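Local coordinates for protein cerato-platanin 1 (Moniliophthora perniciosa, PDB 3SUJ) that is of unknown function but belongs to the secreted cerato-platanin family, folds as a double-psi beta barrel and binds zinc ions, at residues A2-Y7 with S86-T91; C63-Y68 with D114-D119. All blocks are in the same frame, centred on the assembly; numbering follows the deposited sequence. Where two conformers were deposited one is given.

Overall arrangement
Both interactions belong to one six-stranded mixed sheet, in which strands 3-7 and 111-118 are neighbours, so each lends a strand to that adjoining pair. Interaction 1 is a short parallel pairing that runs back into a loop; interaction 2 is a longer antiparallel ladder. Each is partly buried. Their apolar faces meet inside the barrel: Phe90 packs edge-to-face on Tyr64 and also touches Val115, Val3 meets Val115, and Leu5 reaches Leu66. Away from this shared core the chemistry turns polar. In interaction 1 the outer side carries Lys4, Ser6, bridging waters and a zinc-bound Glu88; interaction 2 ends in a disulfide-linked Cys63 and a zinc-bound Asp119.

Interaction 1 of 2, residues A2-Y7 with S86-T91; sequences AVKLSY and SAEGFT. With ZN (zinc ion), chain F.
A short parallel strand pairing of the double-psi beta barrel sets Leu5 beside Phe90 and Ser6 beside Thr91. Phe90 N donates to Lys4 O at 2.9 Å in a nearly straight bond (166° at the hydrogen). Phe90 O in turn takes the N-H of Ser6 at 2.9 Å, with the donor tilted from the carbonyl plane. As the loop enters the strand, Gly89 CA comes 3.5 Å from Lys4 O, where a CB would run into that oxygen.

On the face of Leu5 and Phe90 the contact is apolar. CD1 of Leu5 reaches Phe90 CB at 3.8 Å, the two side chains crossing at about a right angle. Val3 CG2 lies 3.8 Å from Phe90 CD1, approaching the ring obliquely, and Val3 and Phe90 both go on to touch Val115 of strand 111-118.

Waters bridge the side that carries Ser6 and Thr91. Thr91 CG2, anti to the backbone N, packs 3.6 Å from the carbonyl carbon C of Tyr7, while its OG1 is hydrogen-bonded to Ser86 OG. One water accepts from Ser6 OG and donates to Phe90 O and to Glu88 O; Ser6 OG is also hydrogen-bonded to Thr110. Farther out, Glu88 OE2 binds a zinc ion at 1.8 Å. Lys4 NZ stays 4.9 Å from Glu88 OE2, and a second water, weakly held by NZ, spans them. Phe90 O thus has two donors, one from backbone and one from water, whereas Lys4, without a direct salt bridge, would probably add a modest favourable charge beside the zinc-bound carboxylate.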
ATOM      1  N   ALA A   2     -13.056  -3.520 -10.223  1.00 20.60           N
ATOM      2  CA  ALA A   2     -12.126  -2.554  -9.550  1.00 18.42           C
ATOM      3  C   ALA A   2     -12.404  -2.441  -8.029  1.00 16.39           C
ATOM      4  O   ALA A   2     -13.396  -2.969  -7.440  1.00 20.10           O
ATOM      5  CB  ALA A   2     -12.289  -1.199 -10.224  1.00 21.32           C
ATOM      6  N   VAL A   3     -11.441  -1.794  -7.397  1.00 12.24           N
ATOM      7  CA  VAL A   3     -11.548  -1.557  -5.962  0.50 10.59           C
ATOM      8  C   VAL A   3     -11.101  -0.161  -5.695  1.00  9.91           C
ATOM      9  O   VAL A   3     -10.526   0.523  -6.527  1.00 11.06           O
ATOM     10  CB  VAL A   3     -10.629  -2.486  -5.137  0.50 11.17           C
ATOM     11  CG1 VAL A   3     -11.132  -3.966  -5.232  0.50 14.77           C
ATOM     12  CG2 VAL A   3      -9.138  -2.223  -5.584  0.50 10.74           C
ATOM     13  N   LYS A   4     -11.453   0.294  -4.521  1.00  8.17           N
ATOM     14  CA  LYS A   4     -11.106   1.645  -4.106  1.00  9.80           C
ATOM     15  C   LYS A   4      -9.698   1.790  -3.631  1.00  8.69           C
ATOM     16  O   LYS A   4      -9.177   0.908  -2.912  1.00 11.02           O
ATOM     17  CB  LYS A   4     -12.025   2.063  -2.959  1.00 11.51           C
ATOM     18  CG  LYS A   4     -13.462   2.245  -3.398  1.00 15.14           C
ATOM     19  CD  LYS A   4     -14.291   2.725  -2.170  1.00 18.89           C
ATOM     20  CE  LYS A   4     -15.714   2.423  -2.465  1.00 28.06           C
ATOM     21  NZ  LYS A   4     -16.661   3.569  -2.391  1.00 28.74           N
ATOM     22  N   LEU A   5      -9.083   2.895  -3.963  1.00  7.64           N
ATOM     23  CA  LEU A   5      -7.787   3.298  -3.447  1.00  8.12           C
ATOM     24  C   LEU A   5      -7.915   4.707  -2.829  1.00  7.59           C
ATOM     25  O   LEU A   5      -8.302   5.647  -3.523  1.00  8.54           O
ATOM     26  CB  LEU A   5      -6.722   3.298  -4.553  1.00  8.23           C
ATOM     27  CG  LEU A   5      -5.388   3.868  -4.064  1.00 10.27           C
ATOM     28  CD1 LEU A   5      -4.699   3.028  -3.058  1.00  9.78           C
ATOM     29  CD2 LEU A   5      -4.475   4.102  -5.227  1.00 14.28           C
ATOM     30  N   SER A   6      -7.478   4.799  -1.593  1.00  7.22           N
ATOM     31  CA  SER A   6      -7.422   6.072  -0.833  1.00  8.54           C
ATOM     32  C   SER A   6      -6.015   6.284  -0.408  1.00  8.07           C
ATOM     33  O   SER A   6      -5.137   5.437  -0.705  1.00  7.80           O
ATOM     34  CB  SER A   6      -8.302   5.967   0.387  1.00  9.82           C
ATOM     35  OG  SER A   6      -9.663   5.764  -0.094  1.00 11.92           O
ATOM     36  N   TYR A   7      -5.729   7.379   0.297  1.00  7.96           N
ATOM     37  CA  TYR A   7      -4.367   7.578   0.795  1.00  7.93           C
ATOM     38  C   TYR A   7      -4.393   7.972   2.263  1.00  7.65           C
ATOM     39  O   TYR A   7      -5.439   8.440   2.774  1.00  8.55           O
ATOM     40  CB  TYR A   7      -3.588   8.564  -0.016  1.00  9.46           C
ATOM     41  CG  TYR A   7      -3.892   9.997   0.162  1.00  9.09           C
ATOM     42  CD1 TYR A   7      -4.870  10.582  -0.588  1.00 12.38           C
ATOM     43  CD2 TYR A   7      -3.151  10.769   1.065  1.00  7.57           C
ATOM     44  CE1 TYR A   7      -5.174  11.919  -0.411  1.00 14.12           C
ATOM     45  CE2 TYR A   7      -3.398  12.106   1.244  1.00 10.31           C
ATOM     46  CZ  TYR A   7      -4.400  12.683   0.518  1.00 13.94           C
ATOM     47  OH  TYR A   7      -4.720  14.076   0.599  1.00 18.21           O
ATOM     48  N   SER A  86      -6.950  -2.114   5.896  1.00  9.17           N
ATOM     49  CA  SER A  86      -7.850  -1.039   5.517  0.50 10.41           C
ATOM     50  C   SER A  86      -9.232  -1.704   5.560  1.00 11.07           C
ATOM     51  O   SER A  86      -9.374  -2.873   5.181  1.00 12.10           O
ATOM     52  CB  SER A  86      -7.478  -0.609   4.073  0.50 11.07           C
ATOM     53  OG  SER A  86      -8.099   0.628   3.727  0.50 12.47           O
ATOM     54  N   ALA A  87     -10.259  -0.959   5.932  1.00 15.01           N
ATOM     55  CA  ALA A  87     -11.547  -1.619   5.992  1.00 15.22           C
ATOM     56  C   ALA A  87     -12.191  -1.985   4.650  1.00 13.64           C
ATOM     57  O   ALA A  87     -12.880  -3.007   4.620  1.00 14.21           O
ATOM     58  CB  ALA A  87     -12.524  -0.937   7.014  1.00 19.66           C
ATOM     59  N   GLU A  88     -11.886  -1.284   3.567  1.00 13.15           N
ATOM     60  CA  GLU A  88     -12.342  -1.661   2.250  1.00 13.01           C
ATOM     61  C   GLU A  88     -11.452  -1.207   1.125  1.00 12.39           C
ATOM     62  O   GLU A  88     -11.384   0.001   0.796  1.00 19.13           O
ATOM     63  CB  GLU A  88     -13.767  -1.046   1.952  1.00 15.70           C
ATOM     64  CG  GLU A  88     -14.513  -1.700   0.746  1.00 19.73           C
ATOM     65  CD  GLU A  88     -16.055  -1.503   0.748  1.00 25.78           C
ATOM     66  OE1 GLU A  88     -16.728  -2.055   1.630  1.00 28.40           O
ATOM     67  OE2 GLU A  88     -16.593  -0.856  -0.192  1.00 24.32           O
ATOM     68  N   GLY A  89     -10.924  -2.057   0.337  1.00 10.67           N
ATOM     69  CA  GLY A  89     -10.021  -1.638  -0.685  1.00 11.66           C
ATOM     70  C   GLY A  89      -8.657  -1.345  -0.099  1.00  9.14           C
ATOM     71  O   GLY A  89      -8.192  -2.037   0.844  1.00 10.84           O
ATOM     72  N   PHE A  90      -7.963  -0.390  -0.677  1.00  7.96           N
ATOM     73  CA  PHE A  90      -6.569  -0.139  -0.359  1.00  7.75           C
ATOM     74  C   PHE A  90      -6.407   1.310   0.085  1.00  7.31           C
ATOM     75  O   PHE A  90      -7.141   2.210  -0.383  1.00  7.49           O
ATOM     76  CB  PHE A  90      -5.723  -0.320  -1.632  1.00  7.76           C
ATOM     77  CG  PHE A  90      -5.586  -1.778  -2.031  1.00  9.12           C
ATOM     78  CD1 PHE A  90      -6.623  -2.443  -2.679  1.00 11.75           C
ATOM     79  CD2 PHE A  90      -4.488  -2.492  -1.629  1.00  9.12           C
ATOM     80  CE1 PHE A  90      -6.559  -3.861  -2.912  1.00 13.76           C
ATOM     81  CE2 PHE A  90      -4.431  -3.846  -1.937  1.00 11.37           C
ATOM     82  CZ  PHE A  90      -5.449  -4.478  -2.525  1.00 11.54           C
ATOM     83  N   THR A  91      -5.390   1.535   0.919  1.00  7.50           N
ATOM     84  CA  THR A  91      -5.040   2.905   1.366  1.00  7.89           C
ATOM     85  C   THR A  91      -3.534   2.992   1.251  1.00  7.87           C
ATOM     86  O   THR A  91      -2.831   2.370   2.092  1.00 10.15           O
ATOM     87  CB  THR A  91      -5.491   3.163   2.778  1.00  7.97           C
ATOM     88  OG1 THR A  91      -6.882   2.986   2.892  1.00 10.11           O
ATOM     89  CG2 THR A  91      -5.137   4.601   3.149  1.00 10.23           C
TER
HETATM   90 ZN    ZN F 205     -18.395  -1.080  -0.231  0.50 20.59          ZN
HETATM   91  O   HOH W   1     -18.776   1.061  -1.723  1.00 32.08           O
HETATM   92  O   HOH W   2      -9.927   2.839  -0.016  1.00 18.93           O

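Interaction 2 of 2, residues C63-Y68 with D114-D119. With ZN (zinc ion), chain D.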
ATOM      1  N   CYS A  63       2.573  -7.993  -2.312  1.00  9.02           N
ATOM      2  CA  CYS A  63       2.747  -6.924  -3.269  1.00  8.27           C
ATOM      3  C   CYS A  63       1.571  -6.852  -4.187  1.00  8.98           C
ATOM      4  O   CYS A  63       1.214  -7.858  -4.882  1.00 10.10           O
ATOM      5  CB  CYS A  63       4.012  -7.219  -4.061  1.00 10.28           C
ATOM      6  SG  CYS A  63       4.451  -5.902  -5.267  1.00 10.40           S
ATOM      7  N   TYR A  64       0.927  -5.700  -4.285  1.00  7.78           N
ATOM      8  CA  TYR A  64      -0.261  -5.511  -5.119  1.00  7.84           C
ATOM      9  C   TYR A  64       0.039  -4.533  -6.209  1.00  7.89           C
ATOM     10  O   TYR A  64       0.483  -3.373  -5.915  1.00  8.80           O
ATOM     11  CB  TYR A  64      -1.455  -5.013  -4.262  1.00  8.17           C
ATOM     12  CG  TYR A  64      -1.921  -6.039  -3.305  1.00  7.49           C
ATOM     13  CD1 TYR A  64      -2.944  -6.919  -3.676  1.00  8.83           C
ATOM     14  CD2 TYR A  64      -1.428  -6.149  -2.024  1.00  9.93           C
ATOM     15  CE1 TYR A  64      -3.440  -7.893  -2.816  1.00  9.22           C
ATOM     16  CE2 TYR A  64      -1.936  -7.138  -1.148  1.00  9.73           C
ATOM     17  CZ  TYR A  64      -2.955  -7.938  -1.537  1.00 10.06           C
ATOM     18  OH  TYR A  64      -3.415  -8.892  -0.625  1.00 12.33           O
ATOM     19  N   GLN A  65      -0.250  -4.891  -7.440  1.00  7.92           N
ATOM     20  CA  GLN A  65      -0.230  -3.966  -8.540  1.00  7.02           C
ATOM     21  C   GLN A  65      -1.561  -3.288  -8.657  1.00  6.90           C
ATOM     22  O   GLN A  65      -2.618  -3.939  -8.779  1.00  7.89           O
ATOM     23  CB  GLN A  65       0.027  -4.748  -9.797  1.00  8.05           C
ATOM     24  CG  GLN A  65       0.080  -3.839 -11.071  1.00  9.31           C
ATOM     25  CD  GLN A  65       0.165  -4.685 -12.330  1.00 10.74           C
ATOM     26  OE1 GLN A  65      -0.624  -5.660 -12.450  1.00 17.12           O
ATOM     27  NE2 GLN A  65       1.085  -4.434 -13.218  1.00 11.32           N
ATOM     28  N   LEU A  66      -1.539  -1.965  -8.549  1.00  7.54           N
ATOM     29  CA  LEU A  66      -2.744  -1.149  -8.617  1.00  7.05           C
ATOM     30  C   LEU A  66      -2.654  -0.276  -9.841  1.00  6.97           C
ATOM     31  O   LEU A  66      -1.712   0.457  -9.987  1.00  8.64           O
ATOM     32  CB  LEU A  66      -2.885  -0.276  -7.371  1.00  7.04           C
ATOM     33  CG  LEU A  66      -2.802  -1.007  -6.037  1.00  9.51           C
ATOM     34  CD1 LEU A  66      -2.883  -0.014  -4.832  1.00 14.49           C
ATOM     35  CD2 LEU A  66      -3.899  -2.001  -5.867  1.00 15.69           C
ATOM     36  N   THR A  67      -3.655  -0.403 -10.703  1.00  7.06           N
ATOM     37  CA  THR A  67      -3.637   0.290 -11.990  1.00  8.52           C
ATOM     38  C   THR A  67      -4.793   1.230 -12.083  1.00  7.86           C
ATOM     39  O   THR A  67      -5.947   0.894 -11.854  1.00  9.15           O
ATOM     40  CB  THR A  67      -3.689  -0.726 -13.190  1.00  8.80           C
ATOM     41  OG1 THR A  67      -2.523  -1.604 -13.044  1.00  8.87           O
ATOM     42  CG2 THR A  67      -3.577   0.039 -14.509  1.00 10.16           C
ATOM     43  N   TYR A  68      -4.384   2.463 -12.396  1.00  8.68           N
ATOM     44  CA  TYR A  68      -5.376   3.596 -12.533  1.00  9.21           C
ATOM     45  C   TYR A  68      -5.429   3.992 -13.960  1.00 10.03           C
ATOM     46  O   TYR A  68      -4.407   4.254 -14.582  1.00 10.69           O
ATOM     47  CB  TYR A  68      -4.963   4.789 -11.664  1.00  9.05           C
ATOM     48  CG  TYR A  68      -5.896   5.969 -11.755  1.00 11.53           C
ATOM     49  CD1 TYR A  68      -7.205   5.881 -11.349  1.00 12.21           C
ATOM     50  CD2 TYR A  68      -5.437   7.155 -12.284  1.00 12.42           C
ATOM     51  CE1 TYR A  68      -8.075   7.018 -11.428  1.00 13.65           C
ATOM     52  CE2 TYR A  68      -6.302   8.305 -12.365  1.00 14.10           C
ATOM     53  CZ  TYR A  68      -7.558   8.130 -11.952  1.00 14.29           C
ATOM     54  OH  TYR A  68      -8.427   9.235 -11.986  1.00 19.10           O
ATOM     55  N   ASP A 114      -7.742  -1.065 -10.826  1.00  9.71           N
ATOM     56  CA  ASP A 114      -7.667  -2.568 -10.949  1.00 10.65           C
ATOM     57  C   ASP A 114      -6.572  -3.088 -10.086  1.00  9.44           C
ATOM     58  O   ASP A 114      -5.544  -2.457  -9.980  1.00 11.87           O
ATOM     59  CB  ASP A 114      -7.369  -2.928 -12.435  1.00 14.25           C
ATOM     60  CG  ASP A 114      -8.597  -2.937 -13.204  1.00 23.13           C
ATOM     61  OD1 ASP A 114      -9.347  -3.924 -13.051  1.00 31.29           O
ATOM     62  OD2 ASP A 114      -8.864  -1.954 -13.886  1.00 31.43           O
ATOM     63  N   VAL A 115      -6.723  -4.227  -9.447  1.00  9.86           N
ATOM     64  CA  VAL A 115      -5.757  -4.791  -8.533  1.00  9.91           C
ATOM     65  C   VAL A 115      -5.409  -6.202  -8.966  1.00  9.46           C
ATOM     66  O   VAL A 115      -6.364  -7.008  -9.251  1.00 11.84           O
ATOM     67  CB  VAL A 115      -6.296  -4.755  -7.112  1.00 12.39           C
ATOM     68  CG1 VAL A 115      -7.647  -5.387  -6.965  1.00 14.72           C
ATOM     69  CG2 VAL A 115      -5.305  -5.410  -6.130  1.00 13.95           C
ATOM     70  N   ARG A 116      -4.137  -6.547  -8.876  1.00 10.21           N
ATOM     71  CA  ARG A 116      -3.713  -7.919  -9.011  1.00 11.64           C
ATOM     72  C   ARG A 116      -2.639  -8.128  -7.982  1.00 11.71           C
ATOM     73  O   ARG A 116      -1.729  -7.267  -7.877  1.00 12.39           O
ATOM     74  CB  ARG A 116      -3.102  -7.985 -10.411  1.00 15.05           C
ATOM     75  CG  ARG A 116      -2.807  -9.241 -11.124  1.00 23.18           C
ATOM     76  CD  ARG A 116      -3.208  -8.656 -12.497  0.50 18.49           C
ATOM     77  NE  ARG A 116      -4.161  -9.437 -13.203  0.50 13.86           N
ATOM     78  CZ  ARG A 116      -3.808 -10.057 -14.304  0.50 12.76           C
ATOM     79  NH1 ARG A 116      -2.556  -9.935 -14.749  0.50 11.56           N
ATOM     80  NH2 ARG A 116      -4.650 -10.850 -14.832  0.50 10.08           N
ATOM     81  N   LYS A 117      -2.626  -9.213  -7.253  1.00 10.88           N
ATOM     82  CA  LYS A 117      -1.442  -9.588  -6.459  1.00 11.73           C
ATOM     83  C   LYS A 117      -0.356 -10.079  -7.388  1.00 11.13           C
ATOM     84  O   LYS A 117      -0.672 -10.851  -8.327  1.00 13.09           O
ATOM     85  CB  LYS A 117      -1.786 -10.666  -5.469  1.00 13.05           C
ATOM     86  CG  LYS A 117      -0.520 -10.781  -4.512  1.00 14.42           C
ATOM     87  CD  LYS A 117      -0.633 -11.769  -3.414  1.00 16.66           C
ATOM     88  CE  LYS A 117      -1.726 -11.392  -2.299  1.00 15.89           C
ATOM     89  NZ  LYS A 117      -1.659 -12.396  -1.319  1.00 19.60           N
ATOM     90  N   VAL A 118       0.857  -9.556  -7.281  1.00  9.74           N
ATOM     91  CA  VAL A 118       1.983  -9.898  -8.164  1.00 10.63           C
ATOM     92  C   VAL A 118       3.170 -10.333  -7.308  1.00 10.37           C
ATOM     93  O   VAL A 118       3.182 -10.253  -6.096  1.00 10.85           O
ATOM     94  CB  VAL A 118       2.362  -8.696  -9.077  1.00 10.17           C
ATOM     95  CG1 VAL A 118       1.208  -8.301  -9.988  1.00 11.06           C
ATOM     96  CG2 VAL A 118       2.801  -7.440  -8.230  1.00 10.38           C
ATOM     97  N   ASP A 119       4.184 -10.869  -7.965  1.00 12.29           N
ATOM     98  CA  ASP A 119       5.380 -11.295  -7.259  1.00 12.20           C
ATOM     99  C   ASP A 119       5.958 -10.153  -6.499  1.00 11.19           C
ATOM    100  O   ASP A 119       6.037  -9.050  -6.989  1.00 11.86           O
ATOM    101  CB  ASP A 119       6.399 -11.706  -8.318  1.00 14.80           C
ATOM    102  CG  ASP A 119       7.598 -12.430  -7.733  1.00 15.23           C
ATOM    103  OD1 ASP A 119       7.455 -13.629  -7.568  1.00 16.23           O
ATOM    104  OD2 ASP A 119       8.588 -11.782  -7.361  1.00 19.15           O
TER
HETATM  105 ZN    ZN D 203       9.152 -14.567  -7.200  0.80 14.07          ZN
HETATM  106  O   HOH W   3       3.043 -10.599  -3.299  1.00 14.17           O
HETATM  107  O   HOH W   4      -7.431   0.606 -14.334  1.00 22.53           O
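Val115 CG2 sits between Tyr64 and Leu66 on one face of the paired strands. This methyl, anti to the backbone N, touches Tyr64 CD1 at 3.7 Å and lies equally near Leu66 CD2, Val115 running side by side with each neighbour. Lys117 continues this face: its side chain runs obliquely across that of Tyr64 and brings CE 3.5 Å from Tyr64 OH, while NZ goes on to hydrogen bonds with Asn59 and Ser62. An alanine in place of Tyr64 would probably leave Val115 CG2 and Lys117 CE without the ring they lean on and Phe90 without its edge-to-face partner.

On the other face Val118 parts its two methyls: CG2 rests 3.7 Å from Cys63 SG, and CG1 covers Gln65 CB. Gln65 OE1 lies 4.0 Å from Arg116 CD, and the guanidinium runs on past without stacking on the amide; Gln65 NE2 is hydrogen-bonded to Tyr79 OH.

Between the faces runs the backbone ladder. Gln65 N gives to Arg116 O at 2.8 Å, and Arg116 N returns a bond to Gln65 O. Thr67 and Asp114 form the next hydrogen-bonded pair, where a water joins Thr67 O to Asp114 OD2 at 3.0 Å from the latter. At the far end Asp119 OD1 binds a zinc ion at 2.0 Å, with OD2 held by Ser121. Strands 63-68 and 114-118, at 151° to each other, form an antiparallel pair of the double-psi beta barrel, apolar where Tyr64, Leu66 and Val115 meet, with the Cys63-Cys123 disulfide linking the start of strand 63-68 to the chain beyond strand 111-118.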